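Local coordinates for protein glutamate receptor 1 (Adineta vaga, PDB 4IO5) that binds glutamate and other amino acids such as alanine through this two-lobed ligand-binding domain, and probably opens an ion channel in response, at residues D80-D85 with G208-K213; T87-R92 with G138-D143; Q163-S168 with S177-G182. All coordinates share one frame; numbering follows the deposited sequence.

From the N terminus, the chain first enters contact 1 at strand 81-82. Its partner, the end of strand 200-211, arrives only some 120 residues later, so this contact closes the longest loop. Contacts 2 and 3 both nest inside that loop and follow one another without crossing: contact 2 joins residues 87-92 to the start of helix 140-148, and contact 3 then packs helix 162-170 against strand 176-180 within a short loop. Contact 1 pairs strand 200-211 with the edge of the small parallel sheet of one lobe, contact 3 belongs to the other lobe, and contact 2 spans the cleft between them. All three reach the bound alanine.

Contact 1 of 3, residues D80-D85 with G208-K213; sequences DIAIGD and GIVTPK. With ALA (alanine), chain C.
I83 and I209 both hold CG1 anti to the carbonyl carbon and beside the backbone N (chi1 -55° and -64°), which lays the two side chains alongside each other and pointing the same way, with CG1 of I83 3.8 Å from CG2 of I209. I81 is turned differently. Its CG1 sits between the backbone N and the carbonyl carbon (chi1 63°), and it is CG2 that meets the methyl of T211, 4.0 Å from T211 CG2. These four residues share one face of the strand pair; helix 40-52 packs on I83 and I209, and helix 218-230 on I209 and T211. A82 and V210 lie on the other face, their CB atoms 4.0 Å apart, and V210 also touches I86 and V96.

The backbones run antiparallel and meet in a single hydrogen-bonded pair. V210 N donates to A82 O at 2.9 Å and A82 N to V210 O at 3.0 Å. In this periplasmic-binding-protein fold, strand 81-82 is the edge of the parallel sheet it forms with strands 9-14 and 55-60, and the returning strand 200-211 adds an antiparallel neighbour to that edge.

The pairing fails on both flanks. At one end P212 has no N-H to offer, and D80 O, buried without a hydrogen-bond partner, faces P212 CD; the carboxylate of D80 turns instead to a salt bridge with R11. At the other end a water sits between the two segments, accepting from G84 N and donating weakly to G208 O. One residue further, D85 O accepts a hydrogen bond from N of the bound alanine at 2.8 Å, while the D85 carboxylate is held by R162, Y67 and S17.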
ATOM      1  N   ASP A  80      19.321  -8.629 -10.372  1.00 12.36           N
ATOM      2  CA  ASP A  80      19.072  -9.035  -9.001  1.00 11.43           C
ATOM      3  C   ASP A  80      17.802  -8.439  -8.396  1.00 11.88           C
ATOM      4  O   ASP A  80      17.115  -9.133  -7.658  1.00 13.50           O
ATOM      5  CB  ASP A  80      20.268  -8.699  -8.124  1.00 13.04           C
ATOM      6  CG  ASP A  80      21.505  -9.411  -8.604  1.00 27.92           C
ATOM      7  OD1 ASP A  80      21.398 -10.632  -8.818  1.00 25.15           O
ATOM      8  OD2 ASP A  80      22.523  -8.751  -8.858  1.00 23.75           O
ATOM      9  N   ILE A  81      17.557  -7.152  -8.644  1.00  8.97           N
ATOM     10  CA  ILE A  81      16.305  -6.507  -8.271  1.00  8.89           C
ATOM     11  C   ILE A  81      15.892  -5.594  -9.444  1.00 12.98           C
ATOM     12  O   ILE A  81      16.706  -5.270 -10.325  1.00  9.36           O
ATOM     13  CB  ILE A  81      16.385  -5.701  -6.949  1.00  8.58           C
ATOM     14  CG1 ILE A  81      17.368  -4.540  -7.072  1.00 10.01           C
ATOM     15  CG2 ILE A  81      16.695  -6.607  -5.772  1.00 10.11           C
ATOM     16  CD1 ILE A  81      17.438  -3.612  -5.881  1.00 10.92           C
ATOM     17  N   ALA A  82      14.621  -5.204  -9.488  1.00  6.99           N
ATOM     18  CA  ALA A  82      14.181  -4.180 -10.421  1.00  5.37           C
ATOM     19  C   ALA A  82      13.366  -3.121  -9.682  1.00  8.44           C
ATOM     20  O   ALA A  82      12.470  -3.430  -8.893  1.00  8.60           O
ATOM     21  CB  ALA A  82      13.385  -4.793 -11.582  1.00  9.72           C
ATOM     22  N   ILE A  83      13.708  -1.864  -9.921  1.00 11.15           N
ATOM     23  CA  ILE A  83      13.071  -0.751  -9.244  1.00  7.91           C
ATOM     24  C   ILE A  83      12.410   0.164 -10.266  1.00  8.33           C
ATOM     25  O   ILE A  83      13.047   0.621 -11.218  1.00  9.27           O
ATOM     26  CB  ILE A  83      14.048   0.059  -8.422  1.00  7.21           C
ATOM     27  CG1 ILE A  83      14.773  -0.868  -7.431  1.00  9.58           C
ATOM     28  CG2 ILE A  83      13.306   1.105  -7.665  1.00  9.27           C
ATOM     29  CD1 ILE A  83      15.859  -0.188  -6.642  1.00 13.84           C
ATOM     30  N   GLY A  84      11.127   0.438 -10.062  1.00  7.92           N
ATOM     31  CA  GLY A  84      10.442   1.374 -10.917  1.00  8.55           C
ATOM     32  C   GLY A  84       8.991   1.506 -10.524  1.00  9.71           C
ATOM     33  O   GLY A  84       8.578   1.123  -9.407  1.00  9.57           O
ATOM     34  N   ASP A  85       8.214   2.043 -11.452  1.00  7.87           N
ATOM     35  CA  ASP A  85       6.760   2.137 -11.301  1.00  6.57           C
ATOM     36  C   ASP A  85       6.156   0.809 -11.709  1.00  9.70           C
ATOM     37  O   ASP A  85       5.440   0.717 -12.715  1.00  8.28           O
ATOM     38  CB  ASP A  85       6.163   3.314 -12.114  1.00  6.60           C
ATOM     39  CG  ASP A  85       6.637   3.373 -13.561  1.00  8.47           C
ATOM     40  OD1 ASP A  85       7.690   2.778 -13.897  1.00  9.19           O
ATOM     41  OD2 ASP A  85       5.982   4.105 -14.351  1.00  9.20           O
ATOM     42  N   GLY A 208       6.078  -2.009  -6.039  1.00  7.73           N
ATOM     43  CA  GLY A 208       7.044  -2.689  -5.209  1.00  9.02           C
ATOM     44  C   GLY A 208       8.331  -2.928  -5.979  1.00 10.95           C
ATOM     45  O   GLY A 208       8.334  -2.976  -7.213  1.00  7.22           O
ATOM     46  N   ILE A 209       9.441  -3.063  -5.256  1.00  6.68           N
ATOM     47  CA  ILE A 209      10.705  -3.491  -5.872  1.00  4.04           C
ATOM     48  C   ILE A 209      10.660  -4.995  -6.101  1.00  6.32           C
ATOM     49  O   ILE A 209      10.286  -5.771  -5.225  1.00 10.61           O
ATOM     50  CB  ILE A 209      11.913  -3.097  -4.935  1.00  5.55           C
ATOM     51  CG1 ILE A 209      11.976  -1.572  -4.825  1.00  4.99           C
ATOM     52  CG2 ILE A 209      13.224  -3.704  -5.430  1.00  8.08           C
ATOM     53  CD1 ILE A 209      13.086  -1.099  -3.843  1.00  8.47           C
ATOM     54  N   VAL A 210      10.984  -5.399  -7.338  1.00  6.50           N
ATOM     55  CA  VAL A 210      10.944  -6.793  -7.737  1.00  4.80           C
ATOM     56  C   VAL A 210      12.215  -7.470  -7.238  1.00  9.21           C
ATOM     57  O   VAL A 210      13.312  -6.959  -7.438  1.00  8.65           O
ATOM     58  CB  VAL A 210      10.908  -6.944  -9.256  1.00  5.19           C
ATOM     59  CG1 VAL A 210      10.751  -8.417  -9.660  1.00  7.10           C
ATOM     60  CG2 VAL A 210       9.778  -6.138  -9.841  1.00  8.66           C
ATOM     61  N   THR A 211      12.054  -8.615  -6.600  1.00  6.66           N
ATOM     62  CA  THR A 211      13.184  -9.406  -6.156  1.00  8.00           C
ATOM     63  C   THR A 211      12.951 -10.869  -6.545  1.00 10.68           C
ATOM     64  O   THR A 211      11.851 -11.262  -6.881  1.00 11.80           O
ATOM     65  CB  THR A 211      13.388  -9.318  -4.646  1.00 10.80           C
ATOM     66  OG1 THR A 211      12.450 -10.144  -3.953  1.00 13.42           O
ATOM     67  CG2 THR A 211      13.232  -7.907  -4.130  1.00 11.77           C
ATOM     68  N   PRO A 212      13.988 -11.703  -6.449  1.00 10.81           N
ATOM     69  CA  PRO A 212      13.715 -13.120  -6.616  1.00 11.73           C
ATOM     70  C   PRO A 212      12.813 -13.668  -5.514  1.00 10.33           C
ATOM     71  O   PRO A 212      12.795 -13.158  -4.402  1.00 10.67           O
ATOM     72  CB  PRO A 212      15.110 -13.746  -6.500  1.00 18.51           C
ATOM     73  CG  PRO A 212      16.041 -12.638  -6.884  1.00 13.71           C
ATOM     74  CD  PRO A 212      15.435 -11.437  -6.306  1.00 14.20           C
ATOM     75  N   LYS A 213      12.089 -14.743  -5.810  1.00 14.33           N
ATOM     76  CA  LYS A 213      11.398 -15.449  -4.749  1.00 13.64           C
ATOM     77  C   LYS A 213      12.359 -16.015  -3.714  1.00 16.65           C
ATOM     78  O   LYS A 213      13.465 -16.408  -4.040  1.00 17.75           O
ATOM     79  CB  LYS A 213      10.517 -16.557  -5.316  1.00 17.01           C
ATOM     80  CG  LYS A 213       9.391 -16.019  -6.199  1.00 16.56           C
ATOM     81  CD  LYS A 213       8.393 -17.129  -6.548  1.00 20.86           C
ATOM     82  CE  LYS A 213       9.028 -18.131  -7.468  1.00 18.26           C
ATOM     83  NZ  LYS A 213       8.015 -19.116  -7.914  1.00 20.46           N
TER
HETATM   84  N   ALA C 301       2.805   0.194 -13.453  1.00  6.38           N
HETATM   85  CA  ALA C 301       2.459  -0.492 -14.702  1.00  6.68           C
HETATM   86  C   ALA C 301       2.871  -1.937 -14.659  1.00  9.13           C
HETATM   87  O   ALA C 301       3.643  -2.325 -13.746  1.00  9.23           O
HETATM   88  CB  ALA C 301       3.111   0.212 -15.877  1.00 10.56           C
HETATM   89  OXT ALA C 301       2.467  -2.746 -15.506  1.00  9.69           O
HETATM   90  O   HOH W   1       9.878  -0.637  -7.785  1.00 11.81           O

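Contact 2 of 3, residues T87-R92 with G138-D143; sequences TVTSAR and GTAGED. With ALA (alanine), chain C.
T87 and A140 approach to 6.7 Å between their CA atoms, where two chain segments each turn into a helix just beyond a threonine N-cap. T89 caps the first helix by accepting from the backbone N of R92; T139 OG1 caps the second through a weak bond from E142 N and is also hydrogen-bonded to R136 O. Direct contact is slight: CB of A140 rests 4.0 Å from CB of T87, and R92 NH2 comes to 3.6 Å from G138 O; no hydrogen bond joins the segments directly. Most of the connection runs through the carboxylate of the bound alanine. R92, its chain extended from CG to NE, meets that group at the guanidinium edge: NH1 donates to the ligand O at 2.8 Å, almost straight at 176°, and NH2 donates to OXT at 2.9 Å. NH1 also donates to a lone pair of T87 O, in the carbonyl plane, which helps fix the rotation of the guanidinium. From the same segment T87 N grips the ligand O at 2.8 Å, and T87 OG1 accepts from the ligand amino group. Facing them, A140 N donates to OXT at 2.9 Å. A water linked weakly to R92 NH2 donates to D143 OD2, making a second, looser bridge. Each carboxylate oxygen thus receives two donors, and because OXT is shared by R92 and A140 at a helix N terminus, ligand binding probably favours closure of the two lobes.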
ATOM      1  N   THR A  87       3.841  -2.312 -10.929  1.00  6.85           N
ATOM      2  CA  THR A  87       2.665  -2.721 -10.178  1.00 10.17           C
ATOM      3  C   THR A  87       2.795  -4.143  -9.645  1.00  7.10           C
ATOM      4  O   THR A  87       3.164  -5.061 -10.355  1.00  7.98           O
ATOM      5  CB  THR A  87       1.405  -2.566 -11.024  1.00 10.34           C
ATOM      6  OG1 THR A  87       1.318  -1.210 -11.489  1.00  8.05           O
ATOM      7  CG2 THR A  87       0.168  -2.883 -10.223  1.00  7.75           C
ATOM      8  N   VAL A  88       2.407  -4.324  -8.380  1.00  6.91           N
ATOM      9  CA  VAL A  88       2.399  -5.640  -7.766  1.00  6.71           C
ATOM     10  C   VAL A  88       1.113  -6.325  -8.201  1.00  5.69           C
ATOM     11  O   VAL A  88       0.012  -5.844  -7.906  1.00  8.58           O
ATOM     12  CB  VAL A  88       2.481  -5.530  -6.223  1.00  9.42           C
ATOM     13  CG1 VAL A  88       2.494  -6.939  -5.591  1.00 11.25           C
ATOM     14  CG2 VAL A  88       3.696  -4.742  -5.800  1.00  9.57           C
ATOM     15  N   THR A  89       1.218  -7.451  -8.894  1.00  8.63           N
ATOM     16  CA  THR A  89       0.039  -8.171  -9.342  1.00  8.16           C
ATOM     17  C   THR A  89       0.131  -9.644  -8.948  1.00  6.39           C
ATOM     18  O   THR A  89       1.211 -10.169  -8.735  1.00  7.12           O
ATOM     19  CB  THR A  89      -0.129  -8.091 -10.879  1.00  8.52           C
ATOM     20  OG1 THR A  89       0.848  -8.927 -11.505  1.00  8.78           O
ATOM     21  CG2 THR A  89       0.013  -6.613 -11.376  1.00 12.35           C
ATOM     22  N   SER A  90      -1.009 -10.306  -8.867  0.57 10.17           N
ATOM     23  CA  SER A  90      -1.050 -11.722  -8.498  0.57 11.71           C
ATOM     24  C   SER A  90      -0.284 -12.586  -9.497  0.57  9.89           C
ATOM     25  O   SER A  90       0.472 -13.476  -9.122  0.57  9.84           O
ATOM     26  CB  SER A  90      -2.506 -12.170  -8.412  0.57 13.69           C
ATOM     27  OG  SER A  90      -2.617 -13.461  -7.842  0.57 22.52           O
ATOM     28  N   ALA A  91      -0.480 -12.316 -10.783  1.00 12.11           N
ATOM     29  CA  ALA A  91       0.232 -13.054 -11.817  1.00 13.55           C
ATOM     30  C   ALA A  91       1.761 -12.878 -11.709  1.00  9.30           C
ATOM     31  O   ALA A  91       2.526 -13.860 -11.878  1.00 11.39           O
ATOM     32  CB  ALA A  91      -0.256 -12.625 -13.165  1.00 12.37           C
ATOM     33  N   ARG A  92       2.233 -11.665 -11.400  1.00  9.68           N
ATOM     34  CA  ARG A  92       3.673 -11.469 -11.292  1.00  9.08           C
ATOM     35  C   ARG A  92       4.222 -12.119 -10.019  1.00  7.81           C
ATOM     36  O   ARG A  92       5.316 -12.662 -10.006  1.00  6.77           O
ATOM     37  CB  ARG A  92       4.024  -9.986 -11.342  1.00  8.35           C
ATOM     38  CG  ARG A  92       3.796  -9.362 -12.677  1.00  9.18           C
ATOM     39  CD  ARG A  92       3.776  -7.815 -12.587  1.00  9.35           C
ATOM     40  NE  ARG A  92       3.521  -7.267 -13.910  1.00  9.85           N
ATOM     41  CZ  ARG A  92       3.472  -5.974 -14.170  1.00  9.57           C
ATOM     42  NH1 ARG A  92       3.632  -5.097 -13.198  1.00  8.43           N
ATOM     43  NH2 ARG A  92       3.257  -5.565 -15.410  1.00  8.15           N
ATOM     44  N   GLY A 138       1.540  -5.928 -21.833  1.00 11.54           N
ATOM     45  CA  GLY A 138       2.485  -6.251 -20.753  1.00 11.56           C
ATOM     46  C   GLY A 138       2.453  -5.262 -19.614  1.00 13.51           C
ATOM     47  O   GLY A 138       3.446  -5.075 -18.932  1.00 13.45           O
ATOM     48  N   THR A 139       1.323  -4.585 -19.426  1.00 15.10           N
ATOM     49  CA  THR A 139       1.128  -3.723 -18.284  1.00 11.52           C
ATOM     50  C   THR A 139      -0.075  -4.207 -17.479  1.00 13.57           C
ATOM     51  O   THR A 139      -0.923  -4.988 -17.980  1.00 11.40           O
ATOM     52  CB  THR A 139       0.852  -2.249 -18.647  1.00 11.33           C
ATOM     53  OG1 THR A 139      -0.378  -2.145 -19.384  1.00 11.63           O
ATOM     54  CG2 THR A 139       1.966  -1.650 -19.462  1.00 13.46           C
ATOM     55  N   ALA A 140      -0.169  -3.699 -16.256  1.00 11.13           N
ATOM     56  CA  ALA A 140      -1.322  -4.022 -15.410  1.00 17.65           C
ATOM     57  C   ALA A 140      -2.621  -3.550 -16.052  1.00 12.36           C
ATOM     58  O   ALA A 140      -3.669  -4.152 -15.841  1.00 19.00           O
ATOM     59  CB  ALA A 140      -1.159  -3.417 -14.007  1.00 13.87           C
ATOM     60  N   GLY A 141      -2.555  -2.477 -16.827  1.00 10.93           N
ATOM     61  CA  GLY A 141      -3.716  -1.977 -17.539  1.00 14.97           C
ATOM     62  C   GLY A 141      -4.289  -3.013 -18.485  1.00 19.03           C
ATOM     63  O   GLY A 141      -5.509  -3.090 -18.661  1.00 15.65           O
ATOM     64  N   GLU A 142      -3.418  -3.788 -19.124  1.00 10.89           N
ATOM     65  CA  GLU A 142      -3.877  -4.851 -19.990  1.00 10.82           C
ATOM     66  C   GLU A 142      -4.641  -5.908 -19.180  1.00 11.34           C
ATOM     67  O   GLU A 142      -5.687  -6.406 -19.603  1.00 14.89           O
ATOM     68  CB  GLU A 142      -2.726  -5.499 -20.761  1.00 13.04           C
ATOM     69  CG  GLU A 142      -3.181  -6.695 -21.571  1.00 12.92           C
ATOM     70  CD  GLU A 142      -2.070  -7.433 -22.320  1.00 15.84           C
ATOM     71  OE1 GLU A 142      -0.903  -7.427 -21.894  1.00 14.86           O
ATOM     72  OE2 GLU A 142      -2.373  -8.084 -23.344  1.00 16.59           O
ATOM     73  N   ASP A 143      -4.111  -6.288 -18.015  1.00 12.22           N
ATOM     74  CA  ASP A 143      -4.824  -7.257 -17.211  1.00 14.96           C
ATOM     75  C   ASP A 143      -6.180  -6.736 -16.753  1.00 17.52           C
ATOM     76  O   ASP A 143      -7.163  -7.491 -16.706  1.00 15.02           O
ATOM     77  CB  ASP A 143      -3.976  -7.697 -16.046  1.00 29.10           C
ATOM     78  CG  ASP A 143      -2.957  -8.727 -16.476  1.00 43.24           C
ATOM     79  OD1 ASP A 143      -3.239  -9.942 -16.371  1.00 59.65           O
ATOM     80  OD2 ASP A 143      -1.905  -8.308 -16.981  1.00 29.43           O
TER
HETATM   81  N   ALA C 301       2.805   0.194 -13.453  1.00  6.38           N
HETATM   82  CA  ALA C 301       2.459  -0.492 -14.702  1.00  6.68           C
HETATM   83  C   ALA C 301       2.871  -1.937 -14.659  1.00  9.13           C
HETATM   84  O   ALA C 301       3.643  -2.325 -13.746  1.00  9.23           O
HETATM   85  CB  ALA C 301       3.111   0.212 -15.877  1.00 10.56           C
HETATM   86  OXT ALA C 301       2.467  -2.746 -15.506  1.00  9.69           O
HETATM   87  O   HOH W   2       0.960  -7.158 -16.759  1.00 30.00           O

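Contact 3 of 3, residues Q163-S168 with S177-G182; sequences QEMYDS and SFMDIG. With ALA (alanine), chain C.
M165 and S177 meet in the tight part of this contact, with SD of M165 3.3 Å from OG of S177. The methionine leaves the helix with CG anti to the backbone N (chi1 -177°) and then bends at its last torsion, chi3 61°, bringing CE to 3.7 Å from SD of M179. Beside it, the hydroxyl end of Y166 comes to M179 almost at a right angle: the methyl CE of M179 lies near the plane of the ring at its edge, 3.2 Å from Y166 OH. No hydrogen bond links the segments, and S177 OG is satisfied by G134 O. An alanine in place of M165 would probably open a gap between helix and strand and leave the side chain of M179 free to shift. The outward side of the helix is looser and more polar: exposed Q163 and D167 join through NE2 and OD1, and Q163 NE2 also bonds to Y192. Beyond the packed residues, the strand ends at D180, whose OD2 accepts a hydrogen bond from N of the bound alanine at 2.7 Å. Strand 157-159, helix 162-170 and strand 176-180 form a beta-alpha-beta crossover, with strand 133-136 lying between the two parallel strands; M165 packs on L159, R136 and L110, the last from the neighbouring antiparallel strand 103-112, while F178 faces helix 120-125.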
ATOM      1  N   GLN A 163       4.966   6.290 -25.718  1.00 19.26           N
ATOM      2  CA  GLN A 163       5.050   7.188 -26.865  1.00 22.35           C
ATOM      3  C   GLN A 163       3.978   6.852 -27.911  1.00 20.34           C
ATOM      4  O   GLN A 163       3.337   7.752 -28.448  1.00 22.55           O
ATOM      5  CB  GLN A 163       6.440   7.133 -27.484  1.00 24.10           C
ATOM      6  CG  GLN A 163       6.690   8.273 -28.461  1.00 29.94           C
ATOM      7  CD  GLN A 163       6.698   9.610 -27.767  1.00 34.55           C
ATOM      8  OE1 GLN A 163       7.448   9.817 -26.810  1.00 35.29           O
ATOM      9  NE2 GLN A 163       5.846  10.516 -28.218  1.00 39.76           N
ATOM     10  N   GLU A 164       3.762   5.555 -28.178  1.00 21.18           N
ATOM     11  CA  GLU A 164       2.738   5.130 -29.133  1.00 20.19           C
ATOM     12  C   GLU A 164       1.358   5.483 -28.598  1.00 21.54           C
ATOM     13  O   GLU A 164       0.439   5.808 -29.343  1.00 20.74           O
ATOM     14  CB  GLU A 164       2.828   3.600 -29.426  1.00 34.34           C
ATOM     15  CG  GLU A 164       2.791   3.248 -30.927  1.00 46.96           C
ATOM     16  CD  GLU A 164       2.485   1.770 -31.268  1.00 40.87           C
ATOM     17  OE1 GLU A 164       2.541   0.893 -30.390  1.00 22.59           O
ATOM     18  OE2 GLU A 164       2.166   1.488 -32.449  1.00 45.51           O
ATOM     19  N   MET A 165       1.199   5.406 -27.277  1.00 14.02           N
ATOM     20  CA  MET A 165      -0.062   5.795 -26.659  1.00 16.11           C
ATOM     21  C   MET A 165      -0.346   7.274 -26.907  1.00 12.13           C
ATOM     22  O   MET A 165      -1.432   7.616 -27.394  1.00 19.26           O
ATOM     23  CB  MET A 165      -0.021   5.500 -25.148  1.00 13.53           C
ATOM     24  CG  MET A 165      -1.297   5.793 -24.375  1.00 17.91           C
ATOM     25  SD  MET A 165      -1.168   5.345 -22.599  1.00 13.77           S
ATOM     26  CE  MET A 165       0.161   6.397 -22.030  1.00 15.62           C
ATOM     27  N   TYR A 166       0.610   8.137 -26.575  1.00 17.27           N
ATOM     28  CA  TYR A 166       0.404   9.581 -26.725  1.00 18.12           C
ATOM     29  C   TYR A 166       0.132   9.918 -28.193  1.00 19.76           C
ATOM     30  O   TYR A 166      -0.804  10.652 -28.507  1.00 23.84           O
ATOM     31  CB  TYR A 166       1.608  10.381 -26.230  1.00 14.00           C
ATOM     32  CG  TYR A 166       2.022  10.077 -24.804  1.00 11.86           C
ATOM     33  CD1 TYR A 166       1.074   9.978 -23.793  1.00 15.40           C
ATOM     34  CD2 TYR A 166       3.340   9.899 -24.484  1.00 14.74           C
ATOM     35  CE1 TYR A 166       1.439   9.688 -22.499  1.00 14.76           C
ATOM     36  CE2 TYR A 166       3.722   9.604 -23.200  1.00 16.31           C
ATOM     37  CZ  TYR A 166       2.769   9.499 -22.209  1.00 13.56           C
ATOM     38  OH  TYR A 166       3.190   9.203 -20.922  1.00 15.84           O
ATOM     39  N   ASP A 167       0.993   9.417 -29.068  1.00 20.69           N
ATOM     40  CA  ASP A 167       0.857   9.666 -30.503  1.00 31.84           C
ATOM     41  C   ASP A 167      -0.503   9.243 -31.043  1.00 34.72           C
ATOM     42  O   ASP A 167      -1.097   9.940 -31.878  1.00 28.97           O
ATOM     43  CB  ASP A 167       1.961   8.953 -31.282  1.00 26.05           C
ATOM     44  CG  ASP A 167       3.343   9.479 -30.971  1.00 32.14           C
ATOM     45  OD1 ASP A 167       3.456  10.553 -30.348  1.00 35.40           O
ATOM     46  OD2 ASP A 167       4.336   8.821 -31.361  1.00 40.09           O
ATOM     47  N   SER A 168      -1.017   8.102 -30.592  1.00 23.65           N
ATOM     48  CA  SER A 168      -2.235   7.574 -31.170  1.00 24.30           C
ATOM     49  C   SER A 168      -3.446   8.360 -30.699  1.00 31.74           C
ATOM     50  O   SER A 168      -4.435   8.522 -31.433  1.00 26.18           O
ATOM     51  CB  SER A 168      -2.411   6.088 -30.807  1.00 32.71           C
ATOM     52  OG  SER A 168      -1.298   5.341 -31.241  1.00 24.24           O
ATOM     53  N   SER A 177      -6.912   5.686 -23.378  1.00 14.19           N
ATOM     54  CA  SER A 177      -6.082   4.601 -22.845  1.00 12.04           C
ATOM     55  C   SER A 177      -6.133   4.652 -21.312  1.00 12.05           C
ATOM     56  O   SER A 177      -6.866   5.469 -20.729  1.00 15.33           O
ATOM     57  CB  SER A 177      -4.649   4.698 -23.352  1.00 14.30           C
ATOM     58  OG  SER A 177      -3.907   3.519 -23.055  1.00 15.74           O
ATOM     59  N   PHE A 178      -5.395   3.755 -20.656  1.00 13.05           N
ATOM     60  CA  PHE A 178      -5.302   3.729 -19.189  1.00 12.09           C
ATOM     61  C   PHE A 178      -3.871   4.052 -18.777  1.00 19.57           C
ATOM     62  O   PHE A 178      -2.909   3.661 -19.440  1.00 13.46           O
ATOM     63  CB  PHE A 178      -5.594   2.327 -18.613  1.00 13.35           C
ATOM     64  CG  PHE A 178      -6.957   1.757 -18.955  1.00 19.26           C
ATOM     65  CD1 PHE A 178      -8.026   2.565 -19.253  1.00 19.84           C
ATOM     66  CD2 PHE A 178      -7.155   0.382 -18.929  1.00 20.54           C
ATOM     67  CE1 PHE A 178      -9.277   2.017 -19.549  1.00 23.77           C
ATOM     68  CE2 PHE A 178      -8.382  -0.168 -19.214  1.00 21.65           C
ATOM     69  CZ  PHE A 178      -9.454   0.642 -19.512  1.00 24.14           C
ATOM     70  N   MET A 179      -3.719   4.690 -17.633  1.00 14.05           N
ATOM     71  CA  MET A 179      -2.397   5.088 -17.203  1.00  9.19           C
ATOM     72  C   MET A 179      -2.372   5.220 -15.689  1.00  8.73           C
ATOM     73  O   MET A 179      -3.318   5.733 -15.089  1.00 15.58           O
ATOM     74  CB  MET A 179      -1.994   6.412 -17.828  1.00 11.83           C
ATOM     75  CG  MET A 179      -0.557   6.752 -17.703  1.00 17.39           C
ATOM     76  SD  MET A 179      -0.109   8.169 -18.781  1.00 15.54           S
ATOM     77  CE  MET A 179       1.578   8.300 -18.283  1.00 15.97           C
ATOM     78  N   ASP A 180      -1.277   4.770 -15.077  1.00 10.33           N
ATOM     79  CA  ASP A 180      -1.064   4.997 -13.651  1.00  7.83           C
ATOM     80  C   ASP A 180      -1.172   6.477 -13.335  1.00 12.68           C
ATOM     81  O   ASP A 180      -0.700   7.316 -14.091  1.00  8.89           O
ATOM     82  CB  ASP A 180       0.333   4.551 -13.196  1.00  7.38           C
ATOM     83  CG  ASP A 180       0.568   3.063 -13.274  1.00 15.89           C
ATOM     84  OD1 ASP A 180      -0.392   2.233 -13.182  1.00 11.61           O
ATOM     85  OD2 ASP A 180       1.774   2.713 -13.409  1.00 13.47           O
ATOM     86  N   ILE A 181      -1.748   6.786 -12.184  1.00 11.89           N
ATOM     87  CA  ILE A 181      -2.099   8.156 -11.851  1.00 13.69           C
ATOM     88  C   ILE A 181      -0.901   9.093 -11.653  1.00  8.01           C
ATOM     89  O   ILE A 181      -0.973  10.284 -12.040  1.00  9.74           O
ATOM     90  CB  ILE A 181      -2.979   8.161 -10.582  1.00 18.47           C
ATOM     91  CG1 ILE A 181      -3.557   9.546 -10.323  1.00 21.32           C
ATOM     92  CG2 ILE A 181      -2.199   7.629  -9.392  1.00 16.31           C
ATOM     93  CD1 ILE A 181      -4.589   9.546  -9.196  1.00 25.84           C
ATOM     94  N   GLY A 182       0.181   8.603 -11.050  1.00 10.03           N
ATOM     95  CA  GLY A 182       1.315   9.479 -10.757  1.00 12.83           C
ATOM     96  C   GLY A 182       1.941   9.981 -12.044  1.00 11.31           C
ATOM     97  O   GLY A 182       2.105  11.191 -12.261  1.00  9.12           O
TER
HETATM   98  N   ALA C 301       2.805   0.194 -13.453  1.00  6.38           N
HETATM   99  CA  ALA C 301       2.459  -0.492 -14.702  1.00  6.68           C
HETATM  100  C   ALA C 301       2.871  -1.937 -14.659  1.00  9.13           C
HETATM  101  O   ALA C 301       3.643  -2.325 -13.746  1.00  9.23           O
HETATM  102  CB  ALA C 301       3.111   0.212 -15.877  1.00 10.56           C
HETATM  103  OXT ALA C 301       2.467  -2.746 -15.506  1.00  9.69           O